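PDB 5NPY: flagellar basal body protein from Helicobacter pylori, which probably builds the flagellar hook, the curved, flexible tube that passes torque from the rotary motor to the filament. Local coordinates for residues Gly85-Ala90 / Met482-Asn487; Ala90-Gly95 / Lys556-Tyr561; Pro101-Glu106 / Gly141-Gly146; Gly134-Pro139 / Ser175-Pro180; Gly488-Ala493 / Pro501-Gly506. All blocks are in the same frame, centred on the assembly; numbering follows the deposited sequence.

Interaction 1 of 5, residues Gly85-Ala90 / Met482-Asn487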
# COMPACT_ATOMS: atom_id res chain seq x y z
N GLY A 85 -10.56 -10.57 37.92
CA GLY A 85 -11.64 -10.23 37.02
C GLY A 85 -11.30 -9.34 35.84
O GLY A 85 -10.39 -8.51 35.91
N GLU A 86 -12.05 -9.50 34.73
CA GLU A 86 -11.68 -8.85 33.48
C GLU A 86 -11.83 -7.33 33.53
O GLU A 86 -11.11 -6.61 32.83
CB GLU A 86 -12.50 -9.42 32.32
CG GLU A 86 -11.90 -10.70 31.75
CD GLU A 86 -10.55 -10.47 31.06
OE1 GLU A 86 -10.54 -10.25 29.83
OE2 GLU A 86 -9.51 -10.52 31.75
N PHE A 87 -12.74 -6.81 34.36
CA PHE A 87 -12.94 -5.37 34.46
C PHE A 87 -12.65 -4.84 35.86
O PHE A 87 -13.05 -3.72 36.20
CB PHE A 87 -14.35 -5.01 34.01
CG PHE A 87 -14.55 -5.16 32.53
CD1 PHE A 87 -14.05 -4.22 31.65
CD2 PHE A 87 -15.22 -6.27 32.03
CE1 PHE A 87 -14.23 -4.36 30.28
CE2 PHE A 87 -15.40 -6.42 30.66
CZ PHE A 87 -14.90 -5.46 29.79
N HIS A 88 -11.95 -5.61 36.69
CA HIS A 88 -11.51 -5.06 37.97
C HIS A 88 -10.38 -4.07 37.73
O HIS A 88 -9.46 -4.35 36.96
CB HIS A 88 -11.08 -6.19 38.91
CG HIS A 88 -12.23 -7.02 39.39
ND1 HIS A 88 -12.07 -8.22 40.04
CD2 HIS A 88 -13.57 -6.82 39.29
CE1 HIS A 88 -13.26 -8.71 40.35
NE2 HIS A 88 -14.18 -7.89 39.90
N MET A 89 -10.47 -2.91 38.36
CA MET A 89 -9.48 -1.86 38.15
C MET A 89 -9.44 -0.95 39.37
O MET A 89 -10.34 -0.97 40.21
CB MET A 89 -9.78 -1.05 36.88
CG MET A 89 -11.17 -0.40 36.87
SD MET A 89 -11.53 0.43 35.30
CE MET A 89 -11.96 -0.98 34.28
N ALA A 90 -8.37 -0.15 39.44
CA ALA A 90 -8.16 0.76 40.55
C ALA A 90 -7.64 2.09 40.03
O ALA A 90 -6.80 2.12 39.12
CB ALA A 90 -7.19 0.19 41.59
N MET A 482 -7.91 -8.47 25.93
CA MET A 482 -8.35 -7.10 26.13
C MET A 482 -7.32 -6.33 26.96
O MET A 482 -6.82 -6.84 27.97
CB MET A 482 -9.73 -7.04 26.82
CG MET A 482 -10.07 -5.66 27.41
SD MET A 482 -11.71 -5.54 28.17
CE MET A 482 -11.36 -6.27 29.77
N ARG A 483 -7.02 -5.11 26.53
CA ARG A 483 -6.11 -4.22 27.23
C ARG A 483 -6.87 -3.02 27.76
O ARG A 483 -7.81 -2.53 27.11
CB ARG A 483 -4.97 -3.74 26.33
CG ARG A 483 -4.22 -4.84 25.62
CD ARG A 483 -4.85 -5.16 24.28
NE ARG A 483 -4.09 -6.19 23.59
CZ ARG A 483 -3.05 -5.94 22.80
NH1 ARG A 483 -2.64 -4.69 22.62
NH2 ARG A 483 -2.41 -6.95 22.21
N ILE A 484 -6.47 -2.55 28.93
CA ILE A 484 -6.98 -1.33 29.54
C ILE A 484 -5.75 -0.54 29.96
O ILE A 484 -5.09 -0.88 30.95
CB ILE A 484 -7.90 -1.61 30.73
CG1 ILE A 484 -9.13 -2.39 30.28
CG2 ILE A 484 -8.29 -0.31 31.41
CD1 ILE A 484 -10.33 -2.24 31.23
N GLU A 485 -5.43 0.52 29.22
CA GLU A 485 -4.25 1.32 29.48
C GLU A 485 -4.39 2.08 30.79
O GLU A 485 -5.46 2.18 31.39
CB GLU A 485 -4.01 2.32 28.35
CG GLU A 485 -3.34 1.70 27.15
CD GLU A 485 -2.20 0.79 27.56
OE1 GLU A 485 -1.23 1.29 28.17
OE2 GLU A 485 -2.30 -0.43 27.30
N GLU A 486 -3.26 2.64 31.24
CA GLU A 486 -3.27 3.46 32.44
C GLU A 486 -4.11 4.73 32.27
O GLU A 486 -4.36 5.43 33.27
CB GLU A 486 -1.84 3.83 32.84
CG GLU A 486 -0.98 2.64 33.27
CD GLU A 486 0.26 3.06 34.04
OE1 GLU A 486 0.70 2.29 34.92
OE2 GLU A 486 0.79 4.16 33.77
N ASN A 487 -4.57 5.02 31.06
CA ASN A 487 -5.50 6.11 30.80
C ASN A 487 -6.95 5.66 30.72
O ASN A 487 -7.81 6.45 30.36
CB ASN A 487 -5.12 6.83 29.51
CG ASN A 487 -4.05 7.87 29.74
OD1 ASN A 487 -3.87 8.77 28.94
ND2 ASN A 487 -3.33 7.76 30.86
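Met482 reaches across from strand 477-484 to lay its terminal methyl over the ring of Phe87. From CB, which points toward the other segment, CG lies anti to the backbone N (chi1 164°), and the chain stays extended as far as SD, which comes to 3.5 Å from Phe87 CE1 and almost as near to CZ. Seen from the ring, the sulfur stands oblique, 4.2 Å from the Phe87 centroid. A bend at chi3 (81°) then turns CE over the face, 3.8 Å from that centroid, displaced toward the rim on the CE1 side. The methyl and the sulfur together form a Met-aromatic contact in which the methyl supplies the CH-pi part, and the two side chains cross at about a right angle. CE also meets the carbonyl of Glu86, with Glu86 O 3.1 Å away, and lies farther from the carboxylate, whose OE2 is held in a salt bridge by Lys560. Deeper in, Ile484 CD1 fills the angle between Phe87 and Met89: it is 4.2 Å from Phe87 CD1, approaching obliquely, and 3.7 Å from Met89 CE. No hydrogen bond joins the two segments. The axes of strand segments 87-90 and 482-484 approach to 10.0 Å, inclined by 20°, which is the spacing of facing layers and not of paired strands. Leu136 and Ile179 add to the apolar surroundings of the Phe87 ring. Such packing is consistent with two beta layers set face to face, here in the part of the protein that contains the D1 sequence of the FlgE/F/G family.

Interaction 2 of 5, residues Ala90-Gly95 / Lys556-Tyr561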
# COMPACT_ATOMS: atom_id res chain seq x y z
N ALA A 90 -8.37 -0.15 39.44
CA ALA A 90 -8.16 0.76 40.55
C ALA A 90 -7.64 2.09 40.03
O ALA A 90 -6.80 2.12 39.12
CB ALA A 90 -7.19 0.19 41.59
N TYR A 91 -8.13 3.18 40.60
CA TYR A 91 -7.76 4.53 40.21
C TYR A 91 -6.83 5.12 41.26
O TYR A 91 -7.17 5.13 42.45
CB TYR A 91 -9.00 5.41 40.04
CG TYR A 91 -8.71 6.83 39.58
CD1 TYR A 91 -9.06 7.92 40.36
CD2 TYR A 91 -8.08 7.08 38.36
CE1 TYR A 91 -8.81 9.23 39.94
CE2 TYR A 91 -7.82 8.38 37.93
CZ TYR A 91 -8.19 9.45 38.73
OH TYR A 91 -7.93 10.73 38.31
N GLN A 92 -5.66 5.59 40.83
CA GLN A 92 -4.76 6.36 41.68
C GLN A 92 -4.90 7.84 41.35
O GLN A 92 -5.09 8.20 40.19
CB GLN A 92 -3.31 5.94 41.49
CG GLN A 92 -2.90 4.66 42.14
CD GLN A 92 -1.39 4.47 42.08
OE1 GLN A 92 -0.88 3.39 42.34
NE2 GLN A 92 -0.68 5.53 41.71
N GLY A 93 -4.78 8.68 42.36
CA GLY A 93 -4.93 10.12 42.16
C GLY A 93 -6.28 10.63 42.60
O GLY A 93 -7.07 9.94 43.24
N LYS A 94 -6.55 11.89 42.23
CA LYS A 94 -7.79 12.56 42.58
C LYS A 94 -8.83 12.33 41.48
O LYS A 94 -8.53 12.48 40.29
CB LYS A 94 -7.57 14.06 42.78
CG LYS A 94 -8.11 14.59 44.11
CD LYS A 94 -7.43 13.92 45.30
CE LYS A 94 -7.87 14.50 46.63
NZ LYS A 94 -7.41 13.63 47.76
N GLY A 95 -10.04 11.97 41.89
CA GLY A 95 -11.10 11.69 40.93
C GLY A 95 -11.94 10.46 41.24
O GLY A 95 -11.69 9.74 42.21
N LYS A 556 -4.20 7.87 37.31
CA LYS A 556 -3.93 6.75 36.42
C LYS A 556 -4.85 5.60 36.81
O LYS A 556 -5.14 5.40 37.99
CB LYS A 556 -2.46 6.32 36.50
CG LYS A 556 -2.18 5.17 37.46
CD LYS A 556 -0.74 5.18 37.95
CE LYS A 556 0.24 5.25 36.79
NZ LYS A 556 1.60 5.67 37.22
N ILE A 557 -5.31 4.85 35.81
CA ILE A 557 -6.16 3.68 36.01
C ILE A 557 -5.29 2.43 35.97
O ILE A 557 -4.46 2.29 35.07
CB ILE A 557 -7.28 3.62 34.96
CG1 ILE A 557 -8.23 4.80 35.12
CG2 ILE A 557 -8.05 2.33 35.09
CD1 ILE A 557 -9.49 4.72 34.26
N ARG A 558 -5.49 1.53 36.92
CA ARG A 558 -4.67 0.33 37.05
C ARG A 558 -5.53 -0.91 36.85
O ARG A 558 -6.35 -1.25 37.71
CB ARG A 558 -3.97 0.31 38.41
CG ARG A 558 -2.94 1.42 38.57
CD ARG A 558 -2.44 1.50 40.01
NE ARG A 558 -1.85 0.24 40.45
CZ ARG A 558 -1.02 0.12 41.49
NH1 ARG A 558 -0.68 1.19 42.19
NH2 ARG A 558 -0.53 -1.07 41.81
N HIS A 559 -5.34 -1.59 35.71
CA HIS A 559 -6.12 -2.78 35.39
C HIS A 559 -5.72 -3.95 36.28
O HIS A 559 -4.53 -4.18 36.54
CB HIS A 559 -5.95 -3.13 33.91
CG HIS A 559 -6.95 -4.12 33.39
ND1 HIS A 559 -6.77 -4.80 32.21
CD2 HIS A 559 -8.14 -4.53 33.89
CE1 HIS A 559 -7.80 -5.60 32.00
NE2 HIS A 559 -8.65 -5.45 33.00
N LYS A 560 -6.73 -4.67 36.78
CA LYS A 560 -6.57 -5.91 37.55
C LYS A 560 -5.94 -5.68 38.93
O LYS A 560 -5.29 -6.57 39.48
CB LYS A 560 -5.79 -6.95 36.74
CG LYS A 560 -6.61 -7.43 35.54
CD LYS A 560 -6.02 -8.61 34.81
CE LYS A 560 -7.11 -9.33 34.01
NZ LYS A 560 -6.59 -10.04 32.82
N TYR A 561 -6.17 -4.49 39.50
CA TYR A 561 -5.96 -4.22 40.92
C TYR A 561 -7.22 -3.60 41.50
O TYR A 561 -8.03 -3.00 40.78
CB TYR A 561 -4.77 -3.28 41.16
CG TYR A 561 -3.41 -3.87 40.90
CD1 TYR A 561 -2.61 -4.32 41.96
CD2 TYR A 561 -2.90 -3.97 39.61
CE1 TYR A 561 -1.36 -4.85 41.73
CE2 TYR A 561 -1.65 -4.51 39.38
CZ TYR A 561 -0.88 -4.95 40.43
OH TYR A 561 0.37 -5.48 40.18
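Lys556 O approaches the ring of Tyr91 obliquely, 3.4 Å from Tyr91 CD2, and Ile557 CG1 touches the same carbon at 4.0 Å. The backbone of Lys94 and Gly95 lies in the plane of this ring at its edge, where the hydroxyl donates a 2.7 Å hydrogen bond from Tyr91 OH to Lys94 O. The guanidinium of Arg558 has the Gln92 amide at its edge, although the exact placement of that amide is doubtful; Arg558 NH2 lies over the centre of one face of the Tyr561 ring. Between these groups runs an antiparallel strand pair: Ala90 and Arg558 are a hydrogen-bonded pair, Tyr91 and Ile557 a non-hydrogen-bonded one, Gln92 and Lys556 hydrogen-bonded again. Arg558 N bonds to Ala90 O at 2.6 Å and Gln92 N to Lys556 O at 2.9 Å, with return bonds from Ala90 N to Arg558 O and from Lys556 N to Gln92 O. Strand 555-559 thereby forms an outer strand, within this chain, of a four-stranded antiparallel sheet, next to strand 87-93. Tyr91 and Ile557 share the face turned to Ile507, while Ala90, Gln92, Lys556 and Arg558 occupy the other.

Interaction 3 of 5, residues Pro101-Glu106 / Gly141-Gly146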
# COMPACT_ATOMS: atom_id res chain seq x y z
N PRO A 101 -27.89 4.48 37.26
CA PRO A 101 -28.86 3.38 37.29
C PRO A 101 -29.54 3.02 35.98
O PRO A 101 -30.31 2.05 35.95
CB PRO A 101 -29.90 3.90 38.29
CG PRO A 101 -29.90 5.38 38.06
CD PRO A 101 -28.46 5.74 37.78
N ASN A 102 -29.28 3.75 34.89
CA ASN A 102 -30.06 3.63 33.66
C ASN A 102 -29.13 3.24 32.52
O ASN A 102 -28.23 4.01 32.15
CB ASN A 102 -30.81 4.94 33.36
CG ASN A 102 -31.45 4.99 31.98
OD1 ASN A 102 -31.17 4.18 31.10
ND2 ASN A 102 -32.34 5.96 31.79
N LYS A 103 -29.35 2.05 31.96
CA LYS A 103 -28.71 1.63 30.72
C LYS A 103 -29.45 2.25 29.55
O LYS A 103 -30.65 2.00 29.39
CB LYS A 103 -28.71 0.11 30.60
CG LYS A 103 -28.75 -0.44 29.20
CD LYS A 103 -29.66 -1.66 29.15
CE LYS A 103 -31.05 -1.30 29.65
NZ LYS A 103 -31.94 -2.47 29.87
N ASN A 104 -28.71 3.02 28.74
CA ASN A 104 -29.13 3.96 27.69
C ASN A 104 -29.05 5.38 28.22
O ASN A 104 -29.59 6.32 27.61
CB ASN A 104 -30.49 3.61 27.02
CG ASN A 104 -31.73 3.91 27.90
OD1 ASN A 104 -31.84 4.96 28.54
ND2 ASN A 104 -32.67 2.97 27.90
N GLY A 105 -28.38 5.57 29.36
CA GLY A 105 -28.20 6.89 29.92
C GLY A 105 -27.02 7.65 29.34
O GLY A 105 -26.19 7.11 28.61
N GLU A 106 -26.89 8.93 29.65
CA GLU A 106 -25.78 9.76 29.21
C GLU A 106 -25.49 11.01 30.06
O GLU A 106 -26.35 11.58 30.63
CB GLU A 106 -25.93 10.14 27.73
CG GLU A 106 -26.95 11.22 27.44
CD GLU A 106 -27.03 11.59 25.98
OE1 GLU A 106 -27.20 10.70 25.14
OE2 GLU A 106 -26.93 12.78 25.68
N GLY A 141 -25.57 -3.26 40.61
CA GLY A 141 -26.23 -3.16 39.33
C GLY A 141 -26.16 -1.81 38.65
O GLY A 141 -26.86 -1.60 37.65
N TYR A 142 -25.35 -0.87 39.14
CA TYR A 142 -25.18 0.40 38.46
C TYR A 142 -24.20 0.27 37.30
O TYR A 142 -23.19 -0.44 37.40
CB TYR A 142 -24.70 1.49 39.43
CG TYR A 142 -25.73 1.93 40.45
CD1 TYR A 142 -26.86 2.65 40.07
CD2 TYR A 142 -25.57 1.63 41.80
CE1 TYR A 142 -27.80 3.05 41.00
CE2 TYR A 142 -26.51 2.03 42.74
CZ TYR A 142 -27.62 2.74 42.33
OH TYR A 142 -28.55 3.14 43.26
N TYR A 143 -24.49 0.96 36.20
CA TYR A 143 -23.66 0.87 35.01
C TYR A 143 -22.48 1.82 35.10
O TYR A 143 -22.57 2.90 35.68
CB TYR A 143 -24.49 1.20 33.76
CG TYR A 143 -25.65 0.27 33.62
CD1 TYR A 143 -25.45 -1.07 33.35
CD2 TYR A 143 -26.94 0.71 33.81
CE1 TYR A 143 -26.51 -1.94 33.24
CE2 TYR A 143 -28.00 -0.16 33.72
CZ TYR A 143 -27.78 -1.47 33.42
OH TYR A 143 -28.85 -2.33 33.31
N VAL A 144 -21.37 1.40 34.50
CA VAL A 144 -20.14 2.19 34.45
C VAL A 144 -20.20 3.13 33.24
O VAL A 144 -20.34 2.68 32.10
CB VAL A 144 -18.92 1.28 34.38
CG1 VAL A 144 -17.63 2.10 34.41
CG2 VAL A 144 -18.97 0.26 35.51
N TYR A 145 -20.07 4.43 33.49
CA TYR A 145 -20.10 5.43 32.42
C TYR A 145 -18.71 5.71 31.88
O TYR A 145 -17.74 5.83 32.65
CB TYR A 145 -20.73 6.75 32.88
CG TYR A 145 -22.23 6.70 32.99
CD1 TYR A 145 -22.84 5.62 33.62
CD2 TYR A 145 -23.04 7.72 32.49
CE1 TYR A 145 -24.19 5.53 33.74
CE2 TYR A 145 -24.44 7.63 32.61
CZ TYR A 145 -24.99 6.52 33.24
OH TYR A 145 -26.34 6.34 33.41
N GLY A 146 -18.62 5.86 30.56
CA GLY A 146 -17.41 6.24 29.89
C GLY A 146 -17.69 6.70 28.48
O GLY A 146 -18.85 6.91 28.10
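A type II beta turn, Asn102 to Gly105, in the loop between strands 97-100 and 107-109 lies against three tyrosines, Tyr142 just before strand 143-148 and Tyr143 and Tyr145 in it, within the D1 sequence region of the hook protein family. Tyr143 has the fullest contact. Lys103 CB sits over one face of its ring, 3.6 Å from the centroid and shifted toward the CE2 rim, a CH-pi contact in which CB is 3.2 Å from Tyr143 CE2. The backbone of the turn follows the same rim, with Lys103 N 3.1 Å from that CE2. From CB onward the lysine leaves the ring: CG is anti to the backbone N (chi1 151°), and the chain bends at chi2 and chi3. Gly141 O lies over the centre of the opposite ring face, at a looser 4.2 Å above the plane. Pro101 CA lies at the edge of the Tyr142 ring, 3.5 Å from CD1, and Pro101 CB is as close to CE1. The third ring, Tyr145, brings its hydroxyl to the turn, with OH 3.3 Å from Asn102 O and 4.0 Å from Gly105 CA. A side chain on Gly105 would run into that hydroxyl, which suits glycine to the position. At Tyr142 and Tyr143 the contact therefore rests on aromatic carbons laid against aliphatic groups and peptide backbone, and the ammonium of Lys103 has no part in holding the ring face.

Interaction 4 of 5, residues Gly134-Pro139 / Ser175-Pro180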
# COMPACT_ATOMS: atom_id res chain seq x y z
N GLY A 134 -23.22 -8.14 28.63
CA GLY A 134 -21.94 -7.51 28.44
C GLY A 134 -21.85 -6.05 28.84
O GLY A 134 -20.97 -5.34 28.35
N TYR A 135 -22.75 -5.58 29.71
CA TYR A 135 -22.65 -4.23 30.25
C TYR A 135 -21.78 -4.25 31.50
O TYR A 135 -21.88 -5.17 32.31
CB TYR A 135 -24.03 -3.65 30.60
CG TYR A 135 -24.80 -3.06 29.44
CD1 TYR A 135 -25.70 -3.83 28.71
CD2 TYR A 135 -24.63 -1.74 29.07
CE1 TYR A 135 -26.40 -3.29 27.64
CE2 TYR A 135 -25.32 -1.19 28.01
CZ TYR A 135 -26.21 -1.97 27.30
OH TYR A 135 -26.89 -1.42 26.24
N LEU A 136 -20.92 -3.24 31.64
CA LEU A 136 -20.13 -3.09 32.86
C LEU A 136 -21.03 -2.60 33.99
O LEU A 136 -21.75 -1.61 33.83
CB LEU A 136 -18.97 -2.12 32.66
CG LEU A 136 -18.02 -2.30 31.47
CD1 LEU A 136 -16.73 -1.56 31.72
CD2 LEU A 136 -17.76 -3.77 31.18
N VAL A 137 -21.00 -3.31 35.12
CA VAL A 137 -21.87 -3.02 36.25
C VAL A 137 -21.08 -3.16 37.54
O VAL A 137 -20.13 -3.94 37.62
CB VAL A 137 -23.10 -3.96 36.29
CG1 VAL A 137 -24.06 -3.65 35.14
CG2 VAL A 137 -22.65 -5.44 36.29
N THR A 138 -21.49 -2.39 38.55
CA THR A 138 -21.04 -2.55 39.92
C THR A 138 -21.75 -3.76 40.53
O THR A 138 -22.56 -4.44 39.89
CB THR A 138 -21.29 -1.25 40.68
OG1 THR A 138 -22.70 -1.03 40.81
CG2 THR A 138 -20.68 -0.09 39.93
N PRO A 139 -21.45 -4.11 41.79
CA PRO A 139 -22.24 -5.19 42.43
C PRO A 139 -23.69 -4.80 42.72
O PRO A 139 -24.53 -5.70 42.85
CB PRO A 139 -21.45 -5.50 43.71
CG PRO A 139 -20.07 -4.99 43.45
CD PRO A 139 -20.26 -3.78 42.60
N SER A 175 -21.53 7.55 28.71
CA SER A 175 -22.70 6.68 28.69
C SER A 175 -22.27 5.31 29.20
O SER A 175 -21.08 5.07 29.43
CB SER A 175 -23.31 6.60 27.28
OG SER A 175 -22.54 5.79 26.41
N PRO A 176 -23.22 4.39 29.42
CA PRO A 176 -22.84 3.04 29.85
C PRO A 176 -22.02 2.32 28.80
O PRO A 176 -22.32 2.38 27.61
CB PRO A 176 -24.19 2.36 30.07
CG PRO A 176 -25.09 3.45 30.43
CD PRO A 176 -24.68 4.59 29.55
N LEU A 177 -20.97 1.64 29.26
CA LEU A 177 -20.11 0.86 28.38
C LEU A 177 -20.65 -0.55 28.23
O LEU A 177 -21.06 -1.18 29.21
CB LEU A 177 -18.68 0.82 28.93
CG LEU A 177 -18.11 2.22 29.17
CD1 LEU A 177 -16.62 2.14 29.51
CD2 LEU A 177 -18.37 3.13 27.96
N GLN A 178 -20.66 -1.05 26.99
CA GLN A 178 -21.17 -2.38 26.68
C GLN A 178 -20.13 -3.13 25.85
O GLN A 178 -20.00 -2.91 24.64
CB GLN A 178 -22.50 -2.31 25.96
CG GLN A 178 -23.13 -3.68 25.73
CD GLN A 178 -24.28 -3.65 24.74
OE1 GLN A 178 -24.46 -2.68 24.00
NE2 GLN A 178 -25.06 -4.73 24.72
N ILE A 179 -19.38 -4.01 26.50
CA ILE A 179 -18.39 -4.83 25.82
C ILE A 179 -18.76 -6.29 26.04
O ILE A 179 -18.34 -6.88 27.04
CB ILE A 179 -16.97 -4.52 26.32
CG1 ILE A 179 -16.67 -3.03 26.18
CG2 ILE A 179 -15.94 -5.37 25.60
CD1 ILE A 179 -15.37 -2.62 26.82
N PRO A 180 -19.55 -6.89 25.15
CA PRO A 180 -19.92 -8.30 25.32
C PRO A 180 -18.70 -9.21 25.26
O PRO A 180 -17.59 -8.80 24.93
CB PRO A 180 -20.89 -8.57 24.16
CG PRO A 180 -21.34 -7.20 23.70
CD PRO A 180 -20.20 -6.27 23.98
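Gly134 O accepts a weak, bent hydrogen bond from Ile179 N at 2.8 Å and also meets the CA of Gln178 at 3.4 Å in a CA-H...O contact. A straighter bond follows two residues on, Leu136 N to Leu177 O, 3.2 Å long with 167° at the hydrogen. Between the two bonds the backbones of Tyr135 and Gln178 form a single beta bridge. Their side chains stack. Gln178 CG is anti to the backbone N (chi1 -175°), which sets it over the centre of the Tyr135 ring, 3.7 Å from the centroid, and the extended chain lays the amide nearly parallel to the ring, 13° between planes. CD reaches the CE1 and CZ side of that face, while Gln178 NE2 is 3.5 Å from Tyr135 CE1 and makes a weak hydrogen bond to Asp133 O. Pro176 CB meets the same ring at its edge, 4.2 Å from Tyr135 CD2. Gly134 comes so near Pro180, CA to CA 3.8 Å, that a CB would clash there, and its positive phi suits glycine as well. Away from the ring, Leu136 CG packs on Leu177 CB. Strand 143-148 bonds to the backbones of both Leu136 and Leu177, joining strand 136-137 to the exit of strand 173-176, and Leu177 and Ile179 then lean on strand 499-509.

Interaction 5 of 5, residues Gly488-Ala493 / Pro501-Gly506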
# COMPACT_ATOMS: atom_id res chain seq x y z
N GLY A 488 -7.23 4.40 31.05
CA GLY A 488 -8.59 3.90 30.97
C GLY A 488 -9.05 3.55 29.58
O GLY A 488 -10.19 3.09 29.43
N VAL A 489 -8.21 3.71 28.57
CA VAL A 489 -8.60 3.41 27.20
C VAL A 489 -8.65 1.90 27.01
O VAL A 489 -7.69 1.18 27.34
CB VAL A 489 -7.64 4.08 26.21
CG1 VAL A 489 -7.97 3.68 24.78
CG2 VAL A 489 -7.71 5.59 26.37
N ILE A 490 -9.77 1.41 26.48
CA ILE A 490 -10.07 -0.01 26.40
C ILE A 490 -9.98 -0.44 24.94
O ILE A 490 -10.78 0.02 24.10
CB ILE A 490 -11.46 -0.32 26.97
CG1 ILE A 490 -11.56 0.19 28.41
CG2 ILE A 490 -11.81 -1.83 26.83
CD1 ILE A 490 -12.93 -0.02 29.04
N SER A 491 -9.03 -1.31 24.63
CA SER A 491 -8.86 -1.84 23.29
C SER A 491 -9.06 -3.35 23.29
O SER A 491 -8.78 -4.03 24.29
CB SER A 491 -7.48 -1.51 22.74
OG SER A 491 -7.12 -0.19 23.06
N LEU A 492 -9.52 -3.87 22.17
CA LEU A 492 -9.70 -5.30 21.97
C LEU A 492 -8.75 -5.80 20.89
O LEU A 492 -8.61 -5.17 19.84
CB LEU A 492 -11.16 -5.61 21.60
CG LEU A 492 -12.20 -5.11 22.61
CD1 LEU A 492 -13.62 -5.42 22.18
CD2 LEU A 492 -11.92 -5.71 23.99
N ALA A 493 -8.07 -6.91 21.16
CA ALA A 493 -7.26 -7.60 20.17
C ALA A 493 -8.03 -8.79 19.60
O ALA A 493 -8.86 -9.39 20.27
CB ALA A 493 -5.94 -8.09 20.75
N PRO A 501 -9.12 0.35 19.96
CA PRO A 501 -9.86 0.76 21.14
C PRO A 501 -11.35 0.75 20.85
O PRO A 501 -11.78 0.90 19.70
CB PRO A 501 -9.34 2.18 21.41
CG PRO A 501 -8.87 2.66 20.08
CD PRO A 501 -8.33 1.45 19.38
N VAL A 502 -12.15 0.54 21.90
CA VAL A 502 -13.60 0.57 21.79
C VAL A 502 -14.26 1.51 22.79
O VAL A 502 -15.42 1.91 22.57
CB VAL A 502 -14.19 -0.85 21.93
CG1 VAL A 502 -13.51 -1.81 20.96
CG2 VAL A 502 -14.04 -1.36 23.36
N ALA A 503 -13.60 1.88 23.89
CA ALA A 503 -14.19 2.69 24.95
C ALA A 503 -13.08 3.23 25.83
O ALA A 503 -11.90 2.92 25.66
CB ALA A 503 -15.20 1.88 25.77
N ARG A 504 -13.48 4.09 26.79
CA ARG A 504 -12.62 4.42 27.92
C ARG A 504 -13.48 4.61 29.15
O ARG A 504 -14.65 4.98 29.05
CB ARG A 504 -11.76 5.66 27.69
CG ARG A 504 -12.49 6.99 27.84
CD ARG A 504 -11.56 8.12 27.44
NE ARG A 504 -10.41 8.19 28.33
CZ ARG A 504 -9.27 8.81 28.04
NH1 ARG A 504 -9.10 9.40 26.86
NH2 ARG A 504 -8.29 8.83 28.92
N ILE A 505 -12.88 4.35 30.31
CA ILE A 505 -13.58 4.48 31.59
C ILE A 505 -13.75 5.95 31.92
O ILE A 505 -12.79 6.73 31.90
CB ILE A 505 -12.81 3.75 32.70
CG1 ILE A 505 -12.57 2.28 32.33
CG2 ILE A 505 -13.57 3.84 34.03
CD1 ILE A 505 -13.83 1.44 32.31
N GLY A 506 -14.99 6.33 32.24
CA GLY A 506 -15.23 7.68 32.73
C GLY A 506 -14.46 7.95 34.02
O GLY A 506 -14.34 7.09 34.90
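A classic beta bulge interrupts the hairpin of strands 489-494 and 499-509, with Val502 and Ala503 both facing Ile490. Two amides converge on Ile490 O: Val502 N at 2.6 Å, nearly straight at 169°, and Ala503 N by a weak bond of 3.4 Å. Ile490 N answers with a bond to Ala503 O, and Ile505 N closes the far end on Gly488 O at 3.1 Å. The extra residue shifts the register by one, so that Ser491 pairs with Pro501, whereas Val489 pairs with Arg504. On the face bearing these four, Val489 sends its two methyls different ways. CG1, anti to the backbone N (chi1 176°), lies 3.9 Å from Pro501 CB; CG2 sits over the centre of the Arg504 guanidinium, 3.9 Å from its CZ. The nitrogens of that guanidinium bond elsewhere, NH1 to Leu169 O and NH2 weakly to Asn487 O, and the arginine also makes a cation-pi contact with Trp546. Ser491 OG rests against the pyrrolidine at 3.6 Å from Pro501 CB. Ile490 and Ala503 share the other face, where Ile490 CD1 touches Ala503 CB loosely. Ile490 CD1 also meets Ile505 CD1 at 3.7 Å, and Leu492 CD1 packs at about a right angle on Val502 CG1. Ile179 comes onto Ile490 and Val502. Chemically, the bulge lets one carbonyl serve two successive amides, the second weakly, while the buried arginine charge is probably offset by backbone oxygens and an aromatic ring, with a methyl over its flat face.

Following the chain from its N terminus, strand 87-93 enters first and takes part in two long closures: interaction 1 returns to it after 391 residues, interaction 2 after 460, and the two cross, sharing Ala90. Interactions 3 and 4 are short loops lying within both spans; they cross each other, and strands 143-148 and 173-176 pair between them. Interaction 5, a hairpin closed after seven residues, follows interaction 1 in series and still falls within interaction 2. Strand 499-509 connects it to the 141-146 segment through Tyr145 O and Gly506 N. Together the five tie both ends of the modelled chain to one region, from which the intervening domains extend.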